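Local coordinates for signal recognition particle 54 kDa protein (PDB 7EPK) that belongs to the SRP54 family, in which a helical bundle and a P-loop GTPase-type domain are joined to a helical signal peptide binding domain, at residues V79-G84 / G254-A259; P88-P93 / A117-R122; E141-L146 / A152-E157; Y382-R387 / K393-R398. All coordinates share one frame; numbering follows the deposited sequence.

Interaction 1. Residues V79-G84 / G254-A259; sequences VKLFGG and GALTAA
L256 sets one methyl, CD2, squarely on the face of the F82 ring. The approach is almost perpendicular to the ring: CD2 stands 3.9 Å from the centroid of F82, only 6° off the normal, and lies at nearly equal distances from all six ring carbons. This is a CH-pi contact in its simplest form, a single methyl centred on an aromatic face, with the two side chains crossing obliquely. Its geometry follows from both partners. The side chain of F82 sets out away from 254-259, but with CG beside the backbone N (chi1 -73°) the ring stands so as to offer a face to the leucine. L256 starts toward its partner, with CG lodged between its backbone N and carbonyl carbon (chi1 56°).

The same methyl also meets the backbone, because L81 O lies 3.7 Å from L256 CD2. The side chain of L81 is a looser neighbour, its CG 4.4 Å from L256 CD2. No hydrogen bond joins the segments; the contact rests mainly on CH-pi and apolar packing. F82 is the first residue to leave helical geometry at the end of helix 66-81, and G83 and G84 continue the turn with positive phi. Around this centre, F82 also packs on M2, F281 and F286, while L256 reaches V39 and L43. The small apolar cluster thus joins the end of a bundle helix to the N-terminal part of helix 255-262, as expected of the interface between the helical bundle and the GTPase domain in the NG unit of SRP-type proteins.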
loop_
_atom_site.group_PDB
_atom_site.type_symbol
_atom_site.label_atom_id
_atom_site.label_comp_id
_atom_site.label_asym_id
_atom_site.label_seq_id
_atom_site.Cartn_x
_atom_site.Cartn_y
_atom_site.Cartn_z
ATOM N N VAL A 79 4.973 -5.791 5.689
ATOM C CA VAL A 79 4.719 -4.637 4.795
ATOM C C VAL A 79 5.842 -3.617 5.040
ATOM O O VAL A 79 6.437 -3.127 4.045
ATOM C CB VAL A 79 3.314 -4.057 5.023
ATOM C CG1 VAL A 79 3.121 -2.760 4.263
ATOM C CG2 VAL A 79 2.220 -5.034 4.638
ATOM N N LYS A 80 6.128 -3.315 6.309
ATOM C CA LYS A 80 7.198 -2.365 6.721
ATOM C C LYS A 80 8.554 -2.876 6.210
ATOM O O LYS A 80 9.377 -2.069 5.756
ATOM C CB LYS A 80 7.216 -2.209 8.247
ATOM C CG LYS A 80 6.191 -1.244 8.843
ATOM C CD LYS A 80 6.522 -0.785 10.267
ATOM C CE LYS A 80 7.902 -0.158 10.424
ATOM N NZ LYS A 80 7.925 1.298 10.127
ATOM N N LEU A 81 8.777 -4.184 6.289
ATOM C CA LEU A 81 10.062 -4.831 5.919
ATOM C C LEU A 81 10.319 -4.631 4.432
ATOM O O LEU A 81 11.478 -4.524 4.066
ATOM C CB LEU A 81 10.009 -6.331 6.210
ATOM C CG LEU A 81 11.339 -7.045 6.019
ATOM C CD1 LEU A 81 12.323 -6.615 7.102
ATOM C CD2 LEU A 81 11.148 -8.555 6.006
ATOM N N PHE A 82 9.253 -4.637 3.631
ATOM C CA PHE A 82 9.280 -4.495 2.155
ATOM C C PHE A 82 9.037 -3.027 1.788
ATOM O O PHE A 82 8.475 -2.784 0.694
ATOM C CB PHE A 82 8.245 -5.436 1.534
ATOM C CG PHE A 82 8.640 -6.893 1.567
ATOM C CD1 PHE A 82 8.866 -7.538 2.770
ATOM C CD2 PHE A 82 8.805 -7.613 0.395
ATOM C CE1 PHE A 82 9.240 -8.869 2.799
ATOM C CE2 PHE A 82 9.180 -8.947 0.427
ATOM C CZ PHE A 82 9.395 -9.570 1.631
ATOM N N GLY A 83 9.458 -2.107 2.674
ATOM C CA GLY A 83 9.331 -0.642 2.535
ATOM C C GLY A 83 7.948 -0.181 2.946
ATOM O O GLY A 83 7.768 0.184 4.131
ATOM N N GLY A 84 7.027 -0.159 1.979
ATOM C CA GLY A 84 5.559 -0.161 2.164
ATOM C C GLY A 84 5.050 0.845 3.174
ATOM O O GLY A 84 3.930 0.623 3.674
ATOM N N GLY A 254 17.015 -9.777 -1.876
ATOM C CA GLY A 254 18.187 -8.895 -2.058
ATOM C C GLY A 254 17.779 -7.487 -2.459
ATOM O O GLY A 254 18.443 -6.517 -2.049
ATOM N N ALA A 255 16.721 -7.367 -3.249
ATOM C CA ALA A 255 16.065 -6.075 -3.537
ATOM C C ALA A 255 16.084 -5.208 -2.271
ATOM O O ALA A 255 16.681 -4.101 -2.305
ATOM C CB ALA A 255 14.652 -6.318 -4.015
ATOM N N LEU A 256 15.469 -5.690 -1.180
ATOM C CA LEU A 256 15.156 -4.834 0.001
ATOM C C LEU A 256 16.394 -4.675 0.906
ATOM O O LEU A 256 16.276 -4.003 1.954
ATOM C CB LEU A 256 13.932 -5.382 0.737
ATOM C CG LEU A 256 14.026 -6.824 1.198
ATOM C CD1 LEU A 256 15.207 -6.996 2.129
ATOM C CD2 LEU A 256 12.732 -7.235 1.871
ATOM N N THR A 257 17.537 -5.244 0.501
ATOM C CA THR A 257 18.876 -4.935 1.068
ATOM C C THR A 257 19.388 -3.649 0.412
ATOM O O THR A 257 19.800 -2.732 1.156
ATOM C CB THR A 257 19.875 -6.092 0.900
ATOM O OG1 THR A 257 19.193 -7.338 0.727
ATOM C CG2 THR A 257 20.805 -6.208 2.090
ATOM N N ALA A 258 19.346 -3.585 -0.924
ATOM C CA ALA A 258 19.740 -2.404 -1.736
ATOM C C ALA A 258 18.798 -1.235 -1.417
ATOM O O ALA A 258 19.284 -0.074 -1.294
ATOM C CB ALA A 258 19.734 -2.742 -3.211
ATOM N N ALA A 259 17.502 -1.538 -1.256
ATOM C CA ALA A 259 16.471 -0.593 -0.774
ATOM C C ALA A 259 16.986 0.119 0.477
ATOM O O ALA A 259 16.984 1.374 0.512
ATOM C CB ALA A 259 15.215 -1.348 -0.476
#

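Interaction 2. Residues P88-P93 / A117-R122; sequences PQVDPP and AYYYVR
Y120 slides past P92 in the opposite sense, so that its CE1 comes 4.0 Å from P92 CD, and it carries its hydroxyl on to the main chain of the neighbouring loop. There Y120 OH donates a hydrogen bond to V90 O at 3.0 Å. The hydroxyl meets the carbonyl nearly head-on, with a C=O...donor angle of 158°, and is tilted 20° from the carbonyl plane. One side chain of a regular helix thereby ties down a segment that has no regular secondary structure of its own.

Y119 works from one residue earlier on the helix. Its CG is anti to the backbone N (chi1 175°), and its ring extends toward the loop, where V90 CG2 lies at the ring edge, close to the ring plane. The modelled spacing there is too tight to bear interpretation, but the two side chains cross at about a right angle. The tyrosines also pack on each other: Y119 CD2 sits 4.0 Å above the Y120 ring plane, over its centre.

A salt bridge from D91 to R123 adds a charged tie just beyond the helical segment, and Y125 packs on both P92 and Y120. Y119 meets F268 edge-to-face, and Y120 touches V127, I180 and F268. The connection between helix 66-81 and strand 97-102 is in this way laid against the end of helix 109-122, which itself packs over strands 127-131, 180-184 and 265-270.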
loop_
_atom_site.group_PDB
_atom_site.type_symbol
_atom_site.label_atom_id
_atom_site.label_comp_id
_atom_site.label_asym_id
_atom_site.label_seq_id
_atom_site.Cartn_x
_atom_site.Cartn_y
_atom_site.Cartn_z
ATOM N N PRO A 88 3.580 4.554 -3.073
ATOM C CA PRO A 88 3.682 3.989 -4.422
ATOM C C PRO A 88 4.372 4.962 -5.405
ATOM O O PRO A 88 5.385 4.574 -5.966
ATOM C CB PRO A 88 2.221 3.678 -4.788
ATOM C CG PRO A 88 1.494 3.633 -3.457
ATOM C CD PRO A 88 2.184 4.686 -2.619
ATOM N N GLN A 89 3.850 6.196 -5.540
ATOM C CA GLN A 89 4.350 7.304 -6.418
ATOM C C GLN A 89 4.596 6.791 -7.839
ATOM O O GLN A 89 5.753 6.786 -8.275
ATOM C CB GLN A 89 5.653 7.943 -5.916
ATOM C CG GLN A 89 6.170 9.082 -6.811
ATOM C CD GLN A 89 7.677 9.165 -6.961
ATOM O OE1 GLN A 89 8.413 8.182 -6.837
ATOM N NE2 GLN A 89 8.153 10.367 -7.248
ATOM N N VAL A 90 3.539 6.435 -8.560
ATOM C CA VAL A 90 3.675 5.839 -9.919
ATOM C C VAL A 90 3.809 6.956 -10.964
ATOM O O VAL A 90 4.551 6.742 -11.946
ATOM C CB VAL A 90 2.519 4.879 -10.237
ATOM C CG1 VAL A 90 1.204 5.320 -9.604
ATOM C CG2 VAL A 90 2.384 4.684 -11.744
ATOM N N ASP A 91 3.122 8.086 -10.776
ATOM C CA ASP A 91 3.182 9.260 -11.685
ATOM C C ASP A 91 4.282 10.180 -11.187
ATOM O O ASP A 91 4.419 10.353 -9.988
ATOM C CB ASP A 91 1.851 10.019 -11.753
ATOM C CG ASP A 91 0.670 9.174 -12.215
ATOM O OD1 ASP A 91 0.847 8.398 -13.180
ATOM O OD2 ASP A 91 -0.409 9.259 -11.566
ATOM N N PRO A 92 5.098 10.795 -12.072
ATOM C CA PRO A 92 6.096 11.772 -11.662
ATOM C C PRO A 92 5.394 13.012 -11.156
ATOM O O PRO A 92 4.348 13.341 -11.676
ATOM C CB PRO A 92 6.839 12.131 -12.954
ATOM C CG PRO A 92 5.812 11.867 -14.007
ATOM C CD PRO A 92 5.119 10.611 -13.527
ATOM N N PRO A 93 5.968 13.747 -10.186
ATOM C CA PRO A 93 5.299 14.910 -9.608
ATOM C C PRO A 93 5.416 16.176 -10.446
ATOM O O PRO A 93 4.904 17.148 -9.986
ATOM C CB PRO A 93 6.089 15.192 -8.333
ATOM C CG PRO A 93 7.492 14.735 -8.713
ATOM C CD PRO A 93 7.297 13.513 -9.603
ATOM N N ALA A 117 8.715 2.514 -20.583
ATOM C CA ALA A 117 8.181 3.435 -21.619
ATOM C C ALA A 117 6.703 3.112 -21.884
ATOM O O ALA A 117 5.837 4.018 -21.731
ATOM C CB ALA A 117 9.001 3.341 -22.874
ATOM N N TYR A 118 6.410 1.858 -22.242
ATOM C CA TYR A 118 5.020 1.388 -22.463
ATOM C C TYR A 118 4.139 1.871 -21.316
ATOM O O TYR A 118 3.135 2.564 -21.551
ATOM C CB TYR A 118 4.910 -0.135 -22.500
ATOM C CG TYR A 118 3.481 -0.624 -22.548
ATOM C CD1 TYR A 118 2.602 -0.142 -23.508
ATOM C CD2 TYR A 118 3.005 -1.566 -21.649
ATOM C CE1 TYR A 118 1.289 -0.571 -23.567
ATOM C CE2 TYR A 118 1.694 -2.013 -21.703
ATOM C CZ TYR A 118 0.830 -1.508 -22.660
ATOM O OH TYR A 118 -0.471 -1.911 -22.736
ATOM N N TYR A 119 4.534 1.486 -20.106
ATOM C CA TYR A 119 3.750 1.672 -18.868
ATOM C C TYR A 119 3.260 3.116 -18.802
ATOM O O TYR A 119 2.069 3.356 -18.496
ATOM C CB TYR A 119 4.589 1.288 -17.647
ATOM C CG TYR A 119 3.887 1.568 -16.350
ATOM C CD1 TYR A 119 2.902 0.719 -15.884
ATOM C CD2 TYR A 119 4.155 2.716 -15.642
ATOM C CE1 TYR A 119 2.216 0.989 -14.712
ATOM C CE2 TYR A 119 3.476 3.005 -14.472
ATOM C CZ TYR A 119 2.504 2.140 -14.004
ATOM O OH TYR A 119 1.853 2.426 -12.846
ATOM N N TYR A 120 4.148 4.064 -19.078
ATOM C CA TYR A 120 3.825 5.508 -18.946
ATOM C C TYR A 120 3.033 5.978 -20.171
ATOM O O TYR A 120 2.202 6.920 -20.013
ATOM C CB TYR A 120 5.092 6.331 -18.717
ATOM C CG TYR A 120 5.596 6.292 -17.298
ATOM C CD1 TYR A 120 4.920 6.939 -16.276
ATOM C CD2 TYR A 120 6.757 5.612 -16.980
ATOM C CE1 TYR A 120 5.392 6.914 -14.977
ATOM C CE2 TYR A 120 7.244 5.582 -15.687
ATOM C CZ TYR A 120 6.558 6.231 -14.681
ATOM O OH TYR A 120 7.055 6.198 -13.412
ATOM N N VAL A 121 3.278 5.367 -21.341
ATOM C CA VAL A 121 2.528 5.702 -22.590
ATOM C C VAL A 121 1.041 5.429 -22.318
ATOM O O VAL A 121 0.247 6.404 -22.407
ATOM C CB VAL A 121 3.060 4.962 -23.834
ATOM C CG1 VAL A 121 2.161 5.187 -25.040
ATOM C CG2 VAL A 121 4.488 5.374 -24.165
ATOM N N ARG A 122 0.708 4.192 -21.912
ATOM C CA ARG A 122 -0.672 3.725 -21.598
ATOM C C ARG A 122 -1.347 4.650 -20.568
ATOM O O ARG A 122 -2.562 4.875 -20.707
ATOM C CB ARG A 122 -0.659 2.273 -21.115
ATOM C CG ARG A 122 -2.041 1.712 -20.792
ATOM C CD ARG A 122 -1.985 0.476 -19.907
ATOM N NE ARG A 122 -1.216 0.706 -18.681
ATOM C CZ ARG A 122 -0.648 -0.237 -17.922
ATOM N NH1 ARG A 122 -0.747 -1.522 -18.232
ATOM N NH2 ARG A 122 0.027 0.125 -16.843
#

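Interaction 3. Residues E141-L146 / A152-E157; sequences EQLKRL and AMFYGE
Segment 141-146 of helix 139-150 runs in roughly the opposite direction to strand 153-156, and the two backbones come nearest at K144 and F154, whose CA atoms are 6.5 Å apart. F154 fills that gap. With CG anti to its backbone N (chi1 173°), its ring is carried up against the helix, where two consecutive residues meet it in different ways.

K144 takes a face. Its CG lies 3.7 Å above the ring plane of F154, displaced toward the rim, in a CH-pi contact. A bend at chi2 (-68°) then leads the chain out past the rim on the CD2 side, with K144 CE 3.9 Å from F154 CD2. L143 takes the edge: its CB is 3.8 Å from F154 CE1, near the ring plane. The lysine thus contributes methylenes to the contact, and no hydrogen bond links the two segments.

F154 also meets Y140 edge-to-face. L143 continues inward to T110 and A113 of helix 109-122 and to L129 and S131, while its neighbour Q142 hydrogen-bonds the bound GDP through NE2. Alternation along the strand sends Y155 away from helix 139-150, onto helix 162-175. The contact therefore closes the second half of the beta-alpha-beta unit formed by strand 127-131, helix 139-150 and strand 153-156; the last of these is the outermost strand on its side of the sheet, with helices 139-150 and 162-175 packing against it.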
loop_
_atom_site.group_PDB
_atom_site.type_symbol
_atom_site.label_atom_id
_atom_site.label_comp_id
_atom_site.label_asym_id
_atom_site.label_seq_id
_atom_site.Cartn_x
_atom_site.Cartn_y
_atom_site.Cartn_z
ATOM N N GLU A 141 19.625 -0.652 -31.778
ATOM C CA GLU A 141 18.571 -1.357 -32.555
ATOM C C GLU A 141 17.574 -1.962 -31.562
ATOM O O GLU A 141 16.352 -1.804 -31.801
ATOM C CB GLU A 141 19.183 -2.402 -33.496
ATOM C CG GLU A 141 20.094 -1.814 -34.564
ATOM C CD GLU A 141 21.537 -1.615 -34.121
ATOM O OE1 GLU A 141 21.835 -0.588 -33.489
ATOM O OE2 GLU A 141 22.363 -2.495 -34.406
ATOM N N GLN A 142 18.095 -2.594 -30.499
ATOM C CA GLN A 142 17.324 -3.166 -29.363
ATOM C C GLN A 142 16.329 -2.118 -28.845
ATOM O O GLN A 142 15.086 -2.370 -28.891
ATOM C CB GLN A 142 18.288 -3.620 -28.260
ATOM C CG GLN A 142 17.692 -4.625 -27.280
ATOM C CD GLN A 142 18.681 -5.055 -26.223
ATOM O OE1 GLN A 142 19.870 -4.740 -26.282
ATOM N NE2 GLN A 142 18.194 -5.799 -25.244
ATOM N N LEU A 143 16.843 -0.982 -28.376
ATOM C CA LEU A 143 16.008 0.112 -27.816
ATOM C C LEU A 143 15.022 0.600 -28.895
ATOM O O LEU A 143 13.811 0.742 -28.577
ATOM C CB LEU A 143 16.932 1.221 -27.289
ATOM C CG LEU A 143 16.288 2.209 -26.323
ATOM C CD1 LEU A 143 15.641 1.491 -25.140
ATOM C CD2 LEU A 143 17.298 3.242 -25.836
ATOM N N LYS A 144 15.506 0.780 -30.133
ATOM C CA LYS A 144 14.698 1.158 -31.328
ATOM C C LYS A 144 13.417 0.307 -31.386
ATOM O O LYS A 144 12.319 0.900 -31.406
ATOM C CB LYS A 144 15.515 0.996 -32.615
ATOM C CG LYS A 144 15.593 2.246 -33.484
ATOM C CD LYS A 144 14.285 2.657 -34.120
ATOM C CE LYS A 144 14.378 3.980 -34.855
ATOM N NZ LYS A 144 13.044 4.433 -35.321
ATOM N N ARG A 145 13.558 -1.025 -31.419
ATOM C CA ARG A 145 12.440 -2.008 -31.468
ATOM C C ARG A 145 11.432 -1.667 -30.365
ATOM O O ARG A 145 10.276 -1.315 -30.709
ATOM C CB ARG A 145 12.954 -3.445 -31.293
ATOM C CG ARG A 145 13.128 -4.237 -32.584
ATOM C CD ARG A 145 14.495 -4.903 -32.680
ATOM N NE ARG A 145 14.896 -5.558 -31.438
ATOM C CZ ARG A 145 16.126 -5.987 -31.143
ATOM N NH1 ARG A 145 16.346 -6.576 -29.973
ATOM N NH2 ARG A 145 17.121 -5.829 -32.006
ATOM N N LEU A 146 11.876 -1.737 -29.103
ATOM C CA LEU A 146 11.026 -1.575 -27.885
ATOM C C LEU A 146 10.304 -0.220 -27.911
ATOM O O LEU A 146 9.171 -0.173 -27.414
ATOM C CB LEU A 146 11.885 -1.718 -26.620
ATOM C CG LEU A 146 12.407 -3.123 -26.331
ATOM C CD1 LEU A 146 13.437 -3.110 -25.214
ATOM C CD2 LEU A 146 11.258 -4.053 -25.982
ATOM N N ALA A 152 6.451 4.790 -28.141
ATOM C CA ALA A 152 7.229 5.914 -27.566
ATOM C C ALA A 152 8.249 6.386 -28.599
ATOM O O ALA A 152 8.808 5.513 -29.303
ATOM C CB ALA A 152 7.921 5.479 -26.290
ATOM N N MET A 153 8.507 7.698 -28.643
ATOM C CA MET A 153 9.539 8.306 -29.518
ATOM C C MET A 153 10.911 7.730 -29.150
ATOM O O MET A 153 11.032 7.072 -28.108
ATOM C CB MET A 153 9.564 9.828 -29.391
ATOM C CG MET A 153 8.247 10.491 -29.756
ATOM S SD MET A 153 8.232 12.275 -29.397
ATOM C CE MET A 153 6.462 12.561 -29.436
ATOM N N PHE A 154 11.904 7.930 -30.009
ATOM C CA PHE A 154 13.262 7.356 -29.847
ATOM C C PHE A 154 14.305 8.365 -30.313
ATOM O O PHE A 154 14.013 9.248 -31.137
ATOM C CB PHE A 154 13.405 6.044 -30.618
ATOM C CG PHE A 154 14.801 5.467 -30.646
ATOM C CD1 PHE A 154 15.238 4.603 -29.655
ATOM C CD2 PHE A 154 15.673 5.761 -31.685
ATOM C CE1 PHE A 154 16.520 4.072 -29.696
ATOM C CE2 PHE A 154 16.954 5.229 -31.722
ATOM C CZ PHE A 154 17.378 4.389 -30.724
ATOM N N TYR A 155 15.499 8.235 -29.749
ATOM C CA TYR A 155 16.721 8.908 -30.220
ATOM C C TYR A 155 17.920 8.160 -29.656
ATOM O O TYR A 155 17.910 7.850 -28.463
ATOM C CB TYR A 155 16.748 10.369 -29.798
ATOM C CG TYR A 155 18.009 11.058 -30.236
ATOM C CD1 TYR A 155 19.218 10.767 -29.632
ATOM C CD2 TYR A 155 18.007 11.956 -31.293
ATOM C CE1 TYR A 155 20.384 11.396 -30.027
ATOM C CE2 TYR A 155 19.170 12.587 -31.704
ATOM C CZ TYR A 155 20.360 12.305 -31.063
ATOM O OH TYR A 155 21.519 12.908 -31.422
ATOM N N GLY A 156 18.912 7.907 -30.510
ATOM C CA GLY A 156 20.173 7.243 -30.154
ATOM C C GLY A 156 21.279 7.535 -31.150
ATOM O O GLY A 156 21.005 8.038 -32.227
ATOM N N GLU A 157 22.505 7.219 -30.758
ATOM C CA GLU A 157 23.729 7.215 -31.583
ATOM C C GLU A 157 24.567 6.024 -31.117
ATOM O O GLU A 157 24.743 5.874 -29.892
ATOM C CB GLU A 157 24.499 8.513 -31.379
ATOM C CG GLU A 157 23.701 9.763 -31.697
ATOM C CD GLU A 157 24.380 11.034 -31.206
ATOM O OE1 GLU A 157 25.655 11.033 -31.028
ATOM O OE2 GLU A 157 23.647 12.037 -30.990
#

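Interaction 4. Residues Y382-R387 / K393-R398; sequences YEELDR and KRRMRR
E384 and R395 start alike, each with CG beside its backbone N and anti to its carbonyl carbon (chi1 -64° for E384), and each then runs extended, which brings carboxylate and guanidinium together between two short helices. With E383 and R398 they form a salt-bridge network in the helical signal peptide binding domain. The axes of helical segments 382-386 and 393-398 pass 12.8 Å apart at 114°, so long charged side chains span the gap.

E384, buried, is the hub. R398, whose chain bends at chi3, comes from the opposite direction to the glutamate and places NH2 2.7 Å from E384 OE1, a salt bridge whose hydrogen bond is weak. R398 NH1 turns to S379 O, which gives this guanidinium a second tether. E383 is more peripheral: its OE1 lies 3.6 Å from R395 NH2, an ion pair without a hydrogen bond. Two arginines converging on one carboxylate would probably favour its charged form. R395 is also fixed by its backbone, as its N bonds D392 OD1 near the start of helix 393-402.

The straighter of the two bonds to the hub is made by R395 NH1, 2.7 Å from E384 OE1 with an N-H...O angle of 146°, and it uses the anti lone pair of that oxygen.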
loop_
_atom_site.group_PDB
_atom_site.type_symbol
_atom_site.label_atom_id
_atom_site.label_comp_id
_atom_site.label_asym_id
_atom_site.label_seq_id
_atom_site.Cartn_x
_atom_site.Cartn_y
_atom_site.Cartn_z
ATOM N N TYR A 382 -21.924 22.318 21.624
ATOM C CA TYR A 382 -21.382 21.409 22.664
ATOM C C TYR A 382 -22.324 21.393 23.871
ATOM O O TYR A 382 -22.437 20.341 24.503
ATOM C CB TYR A 382 -19.957 21.816 23.043
ATOM C CG TYR A 382 -18.972 21.602 21.926
ATOM C CD1 TYR A 382 -18.619 20.324 21.523
ATOM C CD2 TYR A 382 -18.453 22.670 21.226
ATOM C CE1 TYR A 382 -17.725 20.121 20.480
ATOM C CE2 TYR A 382 -17.571 22.485 20.179
ATOM C CZ TYR A 382 -17.192 21.209 19.806
ATOM O OH TYR A 382 -16.314 21.041 18.769
ATOM N N GLU A 383 -22.936 22.533 24.186
ATOM C CA GLU A 383 -23.907 22.676 25.301
ATOM C C GLU A 383 -25.173 21.889 24.959
ATOM O O GLU A 383 -25.641 21.098 25.790
ATOM C CB GLU A 383 -24.259 24.141 25.531
ATOM C CG GLU A 383 -25.206 24.369 26.690
ATOM C CD GLU A 383 -25.658 25.811 26.793
ATOM O OE1 GLU A 383 -26.517 26.166 25.986
ATOM O OE2 GLU A 383 -25.135 26.585 27.649
ATOM N N GLU A 384 -25.685 22.065 23.749
ATOM C CA GLU A 384 -26.787 21.226 23.214
ATOM C C GLU A 384 -26.407 19.746 23.269
ATOM O O GLU A 384 -27.212 18.993 23.785
ATOM C CB GLU A 384 -27.147 21.659 21.803
ATOM C CG GLU A 384 -27.690 23.065 21.794
ATOM C CD GLU A 384 -28.273 23.458 20.471
ATOM O OE1 GLU A 384 -28.734 24.598 20.392
ATOM O OE2 GLU A 384 -28.241 22.619 19.538
ATOM N N LEU A 385 -25.215 19.349 22.813
ATOM C CA LEU A 385 -24.814 17.910 22.836
ATOM C C LEU A 385 -25.030 17.371 24.253
ATOM O O LEU A 385 -25.489 16.245 24.403
ATOM C CB LEU A 385 -23.350 17.742 22.404
ATOM C CG LEU A 385 -23.046 17.407 20.931
ATOM C CD1 LEU A 385 -24.266 16.984 20.116
ATOM C CD2 LEU A 385 -22.333 18.564 20.248
ATOM N N ASP A 386 -24.747 18.198 25.252
ATOM C CA ASP A 386 -24.720 17.794 26.680
ATOM C C ASP A 386 -26.142 17.736 27.214
ATOM O O ASP A 386 -26.454 16.795 27.934
ATOM C CB ASP A 386 -23.912 18.771 27.533
ATOM C CG ASP A 386 -23.729 18.257 28.943
ATOM O OD1 ASP A 386 -23.628 17.023 29.104
ATOM O OD2 ASP A 386 -23.697 19.088 29.860
ATOM N N ARG A 387 -26.928 18.754 26.880
ATOM C CA ARG A 387 -28.289 18.990 27.400
ATOM C C ARG A 387 -29.221 19.195 26.208
ATOM O O ARG A 387 -29.567 20.319 25.855
ATOM C CB ARG A 387 -28.239 20.202 28.341
ATOM C CG ARG A 387 -27.610 19.919 29.702
ATOM C CD ARG A 387 -27.346 21.186 30.492
ATOM N NE ARG A 387 -28.566 21.962 30.691
ATOM C CZ ARG A 387 -28.653 23.295 30.639
ATOM N NH1 ARG A 387 -27.588 24.051 30.402
ATOM N NH2 ARG A 387 -29.819 23.883 30.836
ATOM N N LYS A 393 -37.525 25.935 20.104
ATOM C CA LYS A 393 -37.967 26.094 18.693
ATOM C C LYS A 393 -36.892 26.836 17.896
ATOM O O LYS A 393 -36.636 26.423 16.738
ATOM C CB LYS A 393 -39.306 26.835 18.634
ATOM C CG LYS A 393 -40.539 25.940 18.648
ATOM C CD LYS A 393 -40.540 24.861 17.560
ATOM C CE LYS A 393 -40.284 25.390 16.162
ATOM N NZ LYS A 393 -40.748 24.447 15.115
ATOM N N ARG A 394 -36.319 27.884 18.501
ATOM C CA ARG A 394 -35.246 28.745 17.929
ATOM C C ARG A 394 -34.015 27.889 17.612
ATOM O O ARG A 394 -33.472 28.025 16.493
ATOM C CB ARG A 394 -34.854 29.859 18.908
ATOM C CG ARG A 394 -33.669 30.690 18.441
ATOM C CD ARG A 394 -33.224 31.703 19.470
ATOM N NE ARG A 394 -32.105 32.491 18.968
ATOM C CZ ARG A 394 -32.200 33.482 18.082
ATOM N NH1 ARG A 394 -33.372 33.830 17.574
ATOM N NH2 ARG A 394 -31.110 34.124 17.698
ATOM N N ARG A 395 -33.576 27.072 18.579
ATOM C CA ARG A 395 -32.419 26.147 18.430
ATOM C C ARG A 395 -32.766 25.120 17.352
ATOM O O ARG A 395 -31.994 24.998 16.385
ATOM C CB ARG A 395 -32.084 25.495 19.773
ATOM C CG ARG A 395 -31.524 26.485 20.783
ATOM C CD ARG A 395 -31.374 25.912 22.178
ATOM N NE ARG A 395 -30.711 26.881 23.042
ATOM C CZ ARG A 395 -29.396 27.003 23.209
ATOM N NH1 ARG A 395 -28.552 26.180 22.601
ATOM N NH2 ARG A 395 -28.925 27.952 24.001
ATOM N N MET A 396 -33.920 24.468 17.495
ATOM C CA MET A 396 -34.419 23.417 16.570
ATOM C C MET A 396 -34.276 23.933 15.140
ATOM O O MET A 396 -33.755 23.194 14.264
ATOM C CB MET A 396 -35.887 23.101 16.874
ATOM C CG MET A 396 -36.270 21.664 16.616
ATOM S SD MET A 396 -37.712 21.135 17.593
ATOM C CE MET A 396 -36.973 20.932 19.210
ATOM N N ARG A 397 -34.696 25.186 14.943
ATOM C CA ARG A 397 -34.609 25.928 13.661
ATOM C C ARG A 397 -33.132 26.073 13.263
ATOM O O ARG A 397 -32.789 25.591 12.177
ATOM C CB ARG A 397 -35.353 27.263 13.789
ATOM C CG ARG A 397 -35.299 28.144 12.547
ATOM C CD ARG A 397 -36.043 27.590 11.341
ATOM N NE ARG A 397 -35.676 28.284 10.107
ATOM C CZ ARG A 397 -36.226 28.078 8.911
ATOM N NH1 ARG A 397 -37.194 27.187 8.756
ATOM N NH2 ARG A 397 -35.802 28.775 7.870
ATOM N N ARG A 398 -32.285 26.678 14.106
ATOM C CA ARG A 398 -30.844 26.913 13.778
ATOM C C ARG A 398 -30.211 25.587 13.352
ATOM O O ARG A 398 -29.418 25.604 12.387
ATOM C CB ARG A 398 -30.037 27.505 14.943
ATOM C CG ARG A 398 -28.559 27.755 14.632
ATOM C CD ARG A 398 -27.672 28.118 15.830
ATOM N NE ARG A 398 -27.806 27.204 16.969
ATOM C CZ ARG A 398 -27.273 25.985 17.052
ATOM N NH1 ARG A 398 -26.542 25.501 16.064
ATOM N NH2 ARG A 398 -27.484 25.242 18.122
#

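How the interactions relate
All four contacts are partly buried. Interactions 1 and 3 are apolar, interaction 2 adds a hydrogen bond, and interaction 4, far out in the signal peptide binding domain, is a charged network around a buried E384 with more exposed partners. Interactions 1 and 2 hold successive parts of one connection, the end of helix 66-81 and the loop after it, against different helices. Interactions 2 and 3 touch directly, V121 CG2 lying 4.0 Å from A152 CB, so helix 109-122, which carries one side of interaction 2, also packs on the start of 152-157. Interaction 3 lies near the bound GDP, its centre about 70 Å from that of interaction 4 on the opposite side of the chain's centre.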